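Local coordinates for protein chorismate mutase (PDB 6AL9) that probably catalyses the rearrangement of chorismate to prephenate, as a chorismate mutase of the all-helical type II family, at residues A34-Y47 / K81-E93. Sequence-based numbering, arbitrary orientation.
Sequences ALKIALIKQESPIY and KISRKFQENALKE. With PYR (pyruvic acid), chain D; PHB (p-hydroxybenzoic acid), chain E.
First torsions bring Q87 and I46 together: CG of Q87 is anti to its own carbonyl carbon (chi1 -79°) and the chain runs on extended, whereas I46 turns CG2 anti to its backbone N and CG1 anti to its carbonyl carbon. CG2 of I46 thus lies 3.2 Å from OE1 of Q87. The beta-branched isoleucine suits this spot because its two arms serve different neighbours: CG2 lies on the Q87 amide, while the longer arm passes the E88 carboxylate and meets CD1 of L91 tip to tip, I46 CD1 to L91 CD1 3.7 Å. I46 N also gives a hydrogen bond to OE2 of E88 (3.3 Å), on the syn side but 33° out of the carboxylate plane, which ties the loop after helix 9-41 to helix 69-93. These two helices belong to the all-helical chorismate mutase II fold; their short segments 34-41 and 81-93 cross at -52°. Where the backbones come nearest, alanine's short side chain lets the glutamine lie against it, A38 CB to Q87 CG 3.9 Å; the methyl of A90 likewise receives CD1 of L35. Beyond the helix end, Q42, with positive phi, lays CG against CD2 of L91. The amide of Q87 reaches the ligand pocket, where NE2 donates a nearly straight hydrogen bond to O3 of pyruvate, also held by R13 of the second subunit. S83 OG hydrogen-bonds O2' of p-hydroxybenzoate (3.2 Å). Y47 runs beside R84, whose NH2 forms a salt bridge with E52.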
ATOM      1  N   ALA B  34       4.219  -6.203 -12.817  1.00 27.71           N
ATOM      2  CA  ALA B  34       3.005  -6.950 -13.117  1.00 29.22           C
ATOM      3  C   ALA B  34       2.651  -6.849 -14.602  1.00 29.00           C
ATOM      4  O   ALA B  34       2.038  -7.753 -15.158  1.00 30.34           O
ATOM      5  CB  ALA B  34       1.846  -6.444 -12.252  1.00 28.26           C
ATOM      6  N   LEU B  35       3.002  -5.732 -15.221  1.00 30.98           N
ATOM      7  CA  LEU B  35       2.809  -5.578 -16.656  1.00 34.36           C
ATOM      8  C   LEU B  35       3.651  -6.620 -17.390  1.00 33.47           C
ATOM      9  O   LEU B  35       3.141  -7.321 -18.272  1.00 29.83           O
ATOM     10  CB  LEU B  35       3.208  -4.175 -17.132  1.00 35.80           C
ATOM     11  CG  LEU B  35       3.009  -3.932 -18.644  1.00 37.46           C
ATOM     12  CD1 LEU B  35       1.603  -4.287 -19.110  1.00 36.60           C
ATOM     13  CD2 LEU B  35       3.317  -2.484 -18.979  1.00 38.44           C
ATOM     14  N   LYS B  36       4.932  -6.710 -17.012  1.00 33.00           N
ATOM     15  CA  LYS B  36       5.820  -7.689 -17.619  1.00 35.43           C
ATOM     16  C   LYS B  36       5.294  -9.111 -17.439  1.00 35.57           C
ATOM     17  O   LYS B  36       5.315  -9.896 -18.392  1.00 36.26           O
ATOM     18  CB  LYS B  36       7.218  -7.573 -17.053  1.00 39.56           C
ATOM     19  CG  LYS B  36       7.938  -6.318 -17.507  1.00 42.45           C
ATOM     20  CD  LYS B  36       8.933  -5.837 -16.456  1.00 44.00           C
ATOM     21  CE  LYS B  36      10.304  -5.576 -17.039  1.00 48.11           C
ATOM     22  NZ  LYS B  36      10.921  -4.395 -16.379  1.00 54.32           N
ATOM     23  N   ILE B  37       4.792  -9.439 -16.241  1.00 33.78           N
ATOM     24  CA  ILE B  37       4.259 -10.770 -15.992  1.00 31.61           C
ATOM     25  C   ILE B  37       3.048 -11.042 -16.865  1.00 32.57           C
ATOM     26  O   ILE B  37       2.924 -12.119 -17.431  1.00 34.07           O
ATOM     27  CB  ILE B  37       3.884 -10.985 -14.514  1.00 31.61           C
ATOM     28  CG1 ILE B  37       5.137 -11.143 -13.646  1.00 30.84           C
ATOM     29  CG2 ILE B  37       3.024 -12.236 -14.339  1.00 31.03           C
ATOM     30  CD1 ILE B  37       4.873 -10.844 -12.189  1.00 29.33           C
ATOM     31  N   ALA B  38       2.148 -10.076 -16.972  1.00 34.34           N
ATOM     32  CA  ALA B  38       0.940 -10.270 -17.770  1.00 36.45           C
ATOM     33  C   ALA B  38       1.272 -10.653 -19.176  1.00 39.26           C
ATOM     34  O   ALA B  38       0.623 -11.526 -19.748  1.00 43.37           O
ATOM     35  CB  ALA B  38       0.119  -8.998 -17.801  1.00 38.75           C
ATOM     36  N   LEU B  39       2.279  -9.978 -19.728  1.00 41.62           N
ATOM     37  CA  LEU B  39       2.669 -10.122 -21.128  1.00 45.48           C
ATOM     38  C   LEU B  39       3.335 -11.449 -21.416  1.00 46.98           C
ATOM     39  O   LEU B  39       3.082 -12.019 -22.459  1.00 55.23           O
ATOM     40  CB  LEU B  39       3.617  -8.987 -21.543  1.00 47.73           C
ATOM     41  CG  LEU B  39       3.001  -7.586 -21.565  1.00 50.68           C
ATOM     42  CD1 LEU B  39       4.041  -6.529 -21.917  1.00 52.89           C
ATOM     43  CD2 LEU B  39       1.824  -7.525 -22.524  1.00 51.23           C
ATOM     44  N   ILE B  40       4.171 -11.945 -20.507  1.00 51.20           N
ATOM     45  CA  ILE B  40       4.746 -13.278 -20.668  1.00 56.13           C
ATOM     46  C   ILE B  40       3.755 -14.408 -20.390  1.00 58.24           C
ATOM     47  O   ILE B  40       4.079 -15.562 -20.613  1.00 63.11           O
ATOM     48  CB  ILE B  40       6.026 -13.492 -19.812  1.00 58.06           C
ATOM     49  CG1 ILE B  40       5.714 -13.455 -18.326  1.00 55.25           C
ATOM     50  CG2 ILE B  40       7.089 -12.448 -20.139  1.00 60.68           C
ATOM     51  CD1 ILE B  40       6.810 -14.029 -17.449  1.00 59.51           C
ATOM     52  N   LYS B  41       2.553 -14.115 -19.914  1.00 60.88           N
ATOM     53  CA  LYS B  41       1.619 -15.209 -19.660  1.00 65.09           C
ATOM     54  C   LYS B  41       0.374 -15.141 -20.516  1.00 66.22           C
ATOM     55  O   LYS B  41       0.038 -16.096 -21.207  1.00 64.24           O
ATOM     56  CB  LYS B  41       1.245 -15.272 -18.188  1.00 67.09           C
ATOM     57  CG  LYS B  41       2.379 -15.741 -17.300  1.00 71.69           C
ATOM     58  CD  LYS B  41       1.994 -16.953 -16.465  1.00 75.36           C
ATOM     59  CE  LYS B  41       3.109 -17.996 -16.447  1.00 79.60           C
ATOM     60  NZ  LYS B  41       2.651 -19.405 -16.597  1.00 82.31           N
ATOM     61  N   GLN B  42      -0.307 -14.005 -20.469  1.00 75.81           N
ATOM     62  CA  GLN B  42      -1.577 -13.847 -21.169  1.00 79.59           C
ATOM     63  C   GLN B  42      -2.478 -15.024 -20.883  1.00 86.04           C
ATOM     64  O   GLN B  42      -2.853 -15.771 -21.794  1.00 79.96           O
ATOM     65  CB  GLN B  42      -1.353 -13.734 -22.667  1.00 75.33           C
ATOM     66  CG  GLN B  42      -0.645 -12.453 -23.035  1.00 77.35           C
ATOM     67  CD  GLN B  42       0.523 -12.680 -23.956  1.00 78.12           C
ATOM     68  OE1 GLN B  42       1.053 -13.788 -24.048  1.00 81.42           O
ATOM     69  NE2 GLN B  42       0.935 -11.627 -24.642  1.00 75.05           N
ATOM     70  N   GLU B  43      -2.797 -15.191 -19.600  1.00 90.86           N
ATOM     71  CA  GLU B  43      -3.818 -16.149 -19.171  1.00 83.91           C
ATOM     72  C   GLU B  43      -5.209 -15.535 -19.288  1.00 82.83           C
ATOM     73  O   GLU B  43      -5.368 -14.317 -19.190  1.00 69.83           O
ATOM     74  CB  GLU B  43      -3.552 -16.620 -17.740  1.00 81.36           C
ATOM     75  CG  GLU B  43      -2.307 -17.479 -17.573  1.00 83.73           C
ATOM     76  CD  GLU B  43      -2.192 -18.593 -18.606  1.00 87.67           C
ATOM     77  OE1 GLU B  43      -2.576 -18.384 -19.779  1.00 94.37           O
ATOM     78  OE2 GLU B  43      -1.698 -19.684 -18.249  1.00 83.64           O
ATOM     79  N   SER B  44      -6.211 -16.375 -19.539  1.00 83.88           N
ATOM     80  CA  SER B  44      -7.556 -15.879 -19.803  1.00 81.14           C
ATOM     81  C   SER B  44      -7.994 -14.961 -18.663  1.00 85.41           C
ATOM     82  O   SER B  44      -8.324 -13.797 -18.914  1.00 88.18           O
ATOM     83  CB  SER B  44      -8.542 -17.029 -20.025  1.00 80.12           C
ATOM     84  OG  SER B  44      -8.165 -17.817 -21.140  1.00 79.15           O
ATOM     85  N   PRO B  45      -7.989 -15.479 -17.410  1.00 81.60           N
ATOM     86  CA  PRO B  45      -7.871 -14.703 -16.176  1.00 69.55           C
ATOM     87  C   PRO B  45      -6.443 -14.648 -15.589  1.00 60.58           C
ATOM     88  O   PRO B  45      -5.609 -15.508 -15.848  1.00 58.22           O
ATOM     89  CB  PRO B  45      -8.824 -15.440 -15.226  1.00 70.30           C
ATOM     90  CG  PRO B  45      -8.705 -16.856 -15.649  1.00 75.04           C
ATOM     91  CD  PRO B  45      -8.488 -16.842 -17.137  1.00 79.64           C
ATOM     92  N   ILE B  46      -6.204 -13.624 -14.775  1.00 56.93           N
ATOM     93  CA  ILE B  46      -4.884 -13.283 -14.247  1.00 47.94           C
ATOM     94  C   ILE B  46      -4.804 -13.796 -12.817  1.00 42.96           C
ATOM     95  O   ILE B  46      -3.727 -13.859 -12.215  1.00 43.28           O
ATOM     96  CB  ILE B  46      -4.703 -11.744 -14.236  1.00 42.75           C
ATOM     97  CG1 ILE B  46      -4.702 -11.196 -15.659  1.00 43.70           C
ATOM     98  CG2 ILE B  46      -3.436 -11.340 -13.514  1.00 44.42           C
ATOM     99  CD1 ILE B  46      -3.575 -11.726 -16.517  1.00 46.04           C
ATOM    100  N   TYR B  47      -5.957 -14.169 -12.269  1.00 40.30           N
ATOM    101  CA  TYR B  47      -6.053 -14.549 -10.862  1.00 35.67           C
ATOM    102  C   TYR B  47      -5.210 -15.799 -10.594  1.00 34.94           C
ATOM    103  O   TYR B  47      -5.533 -16.880 -11.094  1.00 33.87           O
ATOM    104  CB  TYR B  47      -7.523 -14.799 -10.518  1.00 33.58           C
ATOM    105  CG  TYR B  47      -7.857 -15.002  -9.045  1.00 30.27           C
ATOM    106  CD1 TYR B  47      -7.206 -14.305  -8.034  1.00 27.56           C
ATOM    107  CD2 TYR B  47      -8.886 -15.856  -8.683  1.00 30.09           C
ATOM    108  CE1 TYR B  47      -7.554 -14.486  -6.711  1.00 28.34           C
ATOM    109  CE2 TYR B  47      -9.248 -16.036  -7.364  1.00 28.23           C
ATOM    110  CZ  TYR B  47      -8.581 -15.362  -6.384  1.00 28.17           C
ATOM    111  OH  TYR B  47      -8.952 -15.563  -5.068  1.00 30.15           O
ATOM    112  N   LYS B  81      -6.120  -6.668  -5.987  1.00 24.05           N
ATOM    113  CA  LYS B  81      -7.171  -6.085  -6.853  1.00 27.72           C
ATOM    114  C   LYS B  81      -6.630  -5.054  -7.826  1.00 25.16           C
ATOM    115  O   LYS B  81      -6.919  -5.124  -9.007  1.00 23.20           O
ATOM    116  CB  LYS B  81      -8.317  -5.456  -6.050  1.00 31.16           C
ATOM    117  CG  LYS B  81      -9.264  -6.508  -5.506  1.00 38.06           C
ATOM    118  CD  LYS B  81     -10.535  -5.926  -4.914  1.00 44.33           C
ATOM    119  CE  LYS B  81     -11.309  -6.992  -4.132  1.00 45.65           C
ATOM    120  NZ  LYS B  81     -11.938  -6.415  -2.901  1.00 48.98           N
ATOM    121  N   ILE B  82      -5.870  -4.090  -7.321  1.00 22.10           N
ATOM    122  CA  ILE B  82      -5.298  -3.096  -8.190  1.00 22.76           C
ATOM    123  C   ILE B  82      -4.417  -3.732  -9.276  1.00 23.45           C
ATOM    124  O   ILE B  82      -4.549  -3.431 -10.451  1.00 23.34           O
ATOM    125  CB  ILE B  82      -4.438  -2.114  -7.413  1.00 21.52           C
ATOM    126  CG1 ILE B  82      -5.314  -1.131  -6.638  1.00 21.29           C
ATOM    127  CG2 ILE B  82      -3.532  -1.347  -8.374  1.00 21.39           C
ATOM    128  CD1 ILE B  82      -4.512  -0.361  -5.612  1.00 21.50           C
ATOM    129  N   SER B  83      -3.524  -4.610  -8.859  1.00 24.39           N
ATOM    130  CA  SER B  83      -2.635  -5.329  -9.779  1.00 26.26           C
ATOM    131  C   SER B  83      -3.360  -6.196 -10.819  1.00 26.10           C
ATOM    132  O   SER B  83      -2.980  -6.201 -11.995  1.00 24.61           O
ATOM    133  CB  SER B  83      -1.648  -6.173  -8.970  1.00 27.10           C
ATOM    134  OG  SER B  83      -0.730  -6.845  -9.813  1.00 31.95           O
ATOM    135  N   ARG B  84      -4.391  -6.915 -10.377  1.00 27.13           N
ATOM    136  CA  ARG B  84      -5.193  -7.792 -11.241  1.00 29.73           C
ATOM    137  C   ARG B  84      -5.938  -7.013 -12.317  1.00 30.18           C
ATOM    138  O   ARG B  84      -5.851  -7.341 -13.501  1.00 29.29           O
ATOM    139  CB  ARG B  84      -6.239  -8.555 -10.418  1.00 32.66           C
ATOM    140  CG  ARG B  84      -6.119 -10.057 -10.452  1.00 36.30           C
ATOM    141  CD  ARG B  84      -7.267 -10.720  -9.701  1.00 38.82           C
ATOM    142  NE  ARG B  84      -6.889 -10.924  -8.314  1.00 43.25           N
ATOM    143  CZ  ARG B  84      -7.577 -10.484  -7.257  1.00 51.89           C
ATOM    144  NH1 ARG B  84      -8.726  -9.824  -7.417  1.00 55.50           N
ATOM    145  NH2 ARG B  84      -7.119 -10.709  -6.025  1.00 48.38           N
ATOM    146  N   LYS B  85      -6.708  -6.013 -11.895  1.00 30.92           N
ATOM    147  CA  LYS B  85      -7.426  -5.142 -12.829  1.00 35.67           C
ATOM    148  C   LYS B  85      -6.467  -4.479 -13.838  1.00 34.25           C
ATOM    149  O   LYS B  85      -6.764  -4.384 -15.030  1.00 29.10           O
ATOM    150  CB  LYS B  85      -8.210  -4.069 -12.068  1.00 41.28           C
ATOM    151  CG  LYS B  85      -9.629  -4.497 -11.663  1.00 51.29           C
ATOM    152  CD  LYS B  85     -10.103  -3.932 -10.321  1.00 54.56           C
ATOM    153  CE  LYS B  85      -9.803  -2.432 -10.195  1.00 61.90           C
ATOM    154  NZ  LYS B  85     -10.755  -1.649  -9.347  1.00 59.87           N
ATOM    155  N   PHE B  86      -5.321  -4.018 -13.349  1.00 31.82           N
ATOM    156  CA  PHE B  86      -4.359  -3.345 -14.199  1.00 34.35           C
ATOM    157  C   PHE B  86      -3.865  -4.281 -15.317  1.00 35.30           C
ATOM    158  O   PHE B  86      -3.841  -3.896 -16.499  1.00 32.97           O
ATOM    159  CB  PHE B  86      -3.197  -2.819 -13.357  1.00 36.28           C
ATOM    160  CG  PHE B  86      -2.021  -2.371 -14.167  1.00 38.09           C
ATOM    161  CD1 PHE B  86      -2.107  -1.246 -14.960  1.00 41.35           C
ATOM    162  CD2 PHE B  86      -0.831  -3.080 -14.133  1.00 36.92           C
ATOM    163  CE1 PHE B  86      -1.024  -0.839 -15.710  1.00 44.04           C
ATOM    164  CE2 PHE B  86       0.256  -2.670 -14.876  1.00 35.97           C
ATOM    165  CZ  PHE B  86       0.162  -1.553 -15.660  1.00 40.07           C
ATOM    166  N   GLN B  87      -3.498  -5.510 -14.931  1.00 35.78           N
ATOM    167  CA  GLN B  87      -3.016  -6.536 -15.858  1.00 35.26           C
ATOM    168  C   GLN B  87      -4.074  -6.895 -16.912  1.00 37.82           C
ATOM    169  O   GLN B  87      -3.766  -7.008 -18.110  1.00 34.49           O
ATOM    170  CB  GLN B  87      -2.614  -7.801 -15.097  1.00 34.25           C
ATOM    171  CG  GLN B  87      -1.261  -7.735 -14.419  1.00 34.19           C
ATOM    172  CD  GLN B  87      -0.979  -8.954 -13.544  1.00 33.84           C
ATOM    173  OE1 GLN B  87      -1.499  -9.070 -12.445  1.00 32.28           O
ATOM    174  NE2 GLN B  87      -0.142  -9.845 -14.023  1.00 35.25           N
ATOM    175  N   GLU B  88      -5.309  -7.072 -16.448  1.00 39.81           N
ATOM    176  CA  GLU B  88      -6.458  -7.318 -17.326  1.00 45.73           C
ATOM    177  C   GLU B  88      -6.597  -6.227 -18.358  1.00 45.62           C
ATOM    178  O   GLU B  88      -6.718  -6.513 -19.542  1.00 49.78           O
ATOM    179  CB  GLU B  88      -7.769  -7.392 -16.527  1.00 49.66           C
ATOM    180  CG  GLU B  88      -7.812  -8.492 -15.472  1.00 56.07           C
ATOM    181  CD  GLU B  88      -7.909  -9.903 -16.045  1.00 64.17           C
ATOM    182  OE1 GLU B  88      -7.951 -10.078 -17.283  1.00 75.01           O
ATOM    183  OE2 GLU B  88      -7.920 -10.856 -15.242  1.00 69.72           O
ATOM    184  N   ASN B  89      -6.605  -4.977 -17.906  1.00 45.15           N
ATOM    185  CA  ASN B  89      -6.787  -3.857 -18.803  1.00 42.85           C
ATOM    186  C   ASN B  89      -5.644  -3.755 -19.756  1.00 39.40           C
ATOM    187  O   ASN B  89      -5.866  -3.588 -20.923  1.00 38.78           O
ATOM    188  CB  ASN B  89      -6.942  -2.564 -18.041  1.00 46.65           C
ATOM    189  CG  ASN B  89      -8.241  -2.509 -17.277  1.00 53.67           C
ATOM    190  OD1 ASN B  89      -9.316  -2.826 -17.807  1.00 59.49           O
ATOM    191  ND2 ASN B  89      -8.155  -2.112 -16.020  1.00 56.61           N
ATOM    192  N   ALA B  90      -4.423  -3.911 -19.277  1.00 40.97           N
ATOM    193  CA  ALA B  90      -3.270  -3.957 -20.170  1.00 41.68           C
ATOM    194  C   ALA B  90      -3.445  -4.989 -21.291  1.00 44.94           C
ATOM    195  O   ALA B  90      -3.216  -4.672 -22.464  1.00 53.09           O
ATOM    196  CB  ALA B  90      -1.997  -4.238 -19.386  1.00 41.48           C
ATOM    197  N   LEU B  91      -3.863  -6.207 -20.938  1.00 43.94           N
ATOM    198  CA  LEU B  91      -4.076  -7.278 -21.925  1.00 43.80           C
ATOM    199  C   LEU B  91      -5.236  -7.020 -22.897  1.00 51.14           C
ATOM    200  O   LEU B  91      -5.211  -7.491 -24.045  1.00 52.04           O
ATOM    201  CB  LEU B  91      -4.305  -8.628 -21.235  1.00 41.10           C
ATOM    202  CG  LEU B  91      -3.119  -9.346 -20.596  1.00 39.42           C
ATOM    203  CD1 LEU B  91      -3.558 -10.702 -20.083  1.00 37.94           C
ATOM    204  CD2 LEU B  91      -1.948  -9.484 -21.557  1.00 40.67           C
ATOM    205  N   LYS B  92      -6.262  -6.308 -22.437  1.00 54.83           N
ATOM    206  CA  LYS B  92      -7.393  -5.963 -23.302  1.00 56.87           C
ATOM    207  C   LYS B  92      -6.982  -5.031 -24.419  1.00 54.56           C
ATOM    208  O   LYS B  92      -7.432  -5.212 -25.546  1.00 51.78           O
ATOM    209  CB  LYS B  92      -8.502  -5.284 -22.503  1.00 58.46           C
ATOM    210  CG  LYS B  92      -9.385  -6.262 -21.749  1.00 59.61           C
ATOM    211  CD  LYS B  92     -10.533  -5.561 -21.025  1.00 59.15           C
ATOM    212  CE  LYS B  92     -11.619  -6.555 -20.624  1.00 57.77           C
ATOM    213  NZ  LYS B  92     -12.533  -6.015 -19.577  1.00 55.98           N
ATOM    214  N   GLU B  93      -6.178  -4.017 -24.078  1.00 53.74           N
ATOM    215  CA  GLU B  93      -5.796  -2.960 -25.008  1.00 58.87           C
ATOM    216  C   GLU B  93      -4.643  -3.369 -25.914  1.00 67.49           C
ATOM    217  O   GLU B  93      -4.578  -2.942 -27.080  1.00 78.53           O
ATOM    218  CB  GLU B  93      -5.395  -1.692 -24.273  1.00 58.68           C
ATOM    219  CG  GLU B  93      -5.198  -0.523 -25.219  1.00 64.59           C
ATOM    220  CD  GLU B  93      -4.602   0.683 -24.544  1.00 74.22           C
ATOM    221  OE1 GLU B  93      -4.523   0.674 -23.298  1.00 76.06           O
ATOM    222  OE2 GLU B  93      -4.206   1.635 -25.262  1.00 81.66           O
TER
HETATM  223  C   PYR D 102       1.664 -13.513 -10.858  1.00 59.49           C
HETATM  224  O   PYR D 102       0.989 -14.568 -10.913  1.00 59.13           O
HETATM  225  OXT PYR D 102       2.815 -13.531 -10.359  1.00 49.03           O
HETATM  226  CA  PYR D 102       1.079 -12.268 -11.394  1.00 57.43           C
HETATM  227  O3  PYR D 102       0.109 -12.320 -12.142  1.00 54.98           O
HETATM  228  CB  PYR D 102       1.671 -10.937 -11.029  1.00 58.26           C
HETATM  229  C1' PHB E 101       1.131  -9.832  -8.006  0.80 53.31           C
HETATM  230  O1' PHB E 101       1.756 -10.007  -6.939  0.80 48.15           O
HETATM  231  O2' PHB E 101       1.488  -8.969  -8.842  0.80 55.54           O
HETATM  232  C1  PHB E 101      -0.075 -10.688  -8.275  0.80 51.84           C
HETATM  233  C2  PHB E 101      -1.107 -10.248  -9.114  1.00 50.35           C
HETATM  234  C3  PHB E 101      -2.218 -11.060  -9.352  1.00 46.43           C
HETATM  235  C4  PHB E 101      -2.293 -12.314  -8.748  1.00 45.36           C
HETATM  236  C5  PHB E 101      -1.263 -12.752  -7.916  0.80 47.41           C
HETATM  237  C6  PHB E 101      -0.157 -11.942  -7.678  0.80 49.24           C
HETATM  238  O4  PHB E 101      -3.370 -13.118  -8.958  1.00 38.58           O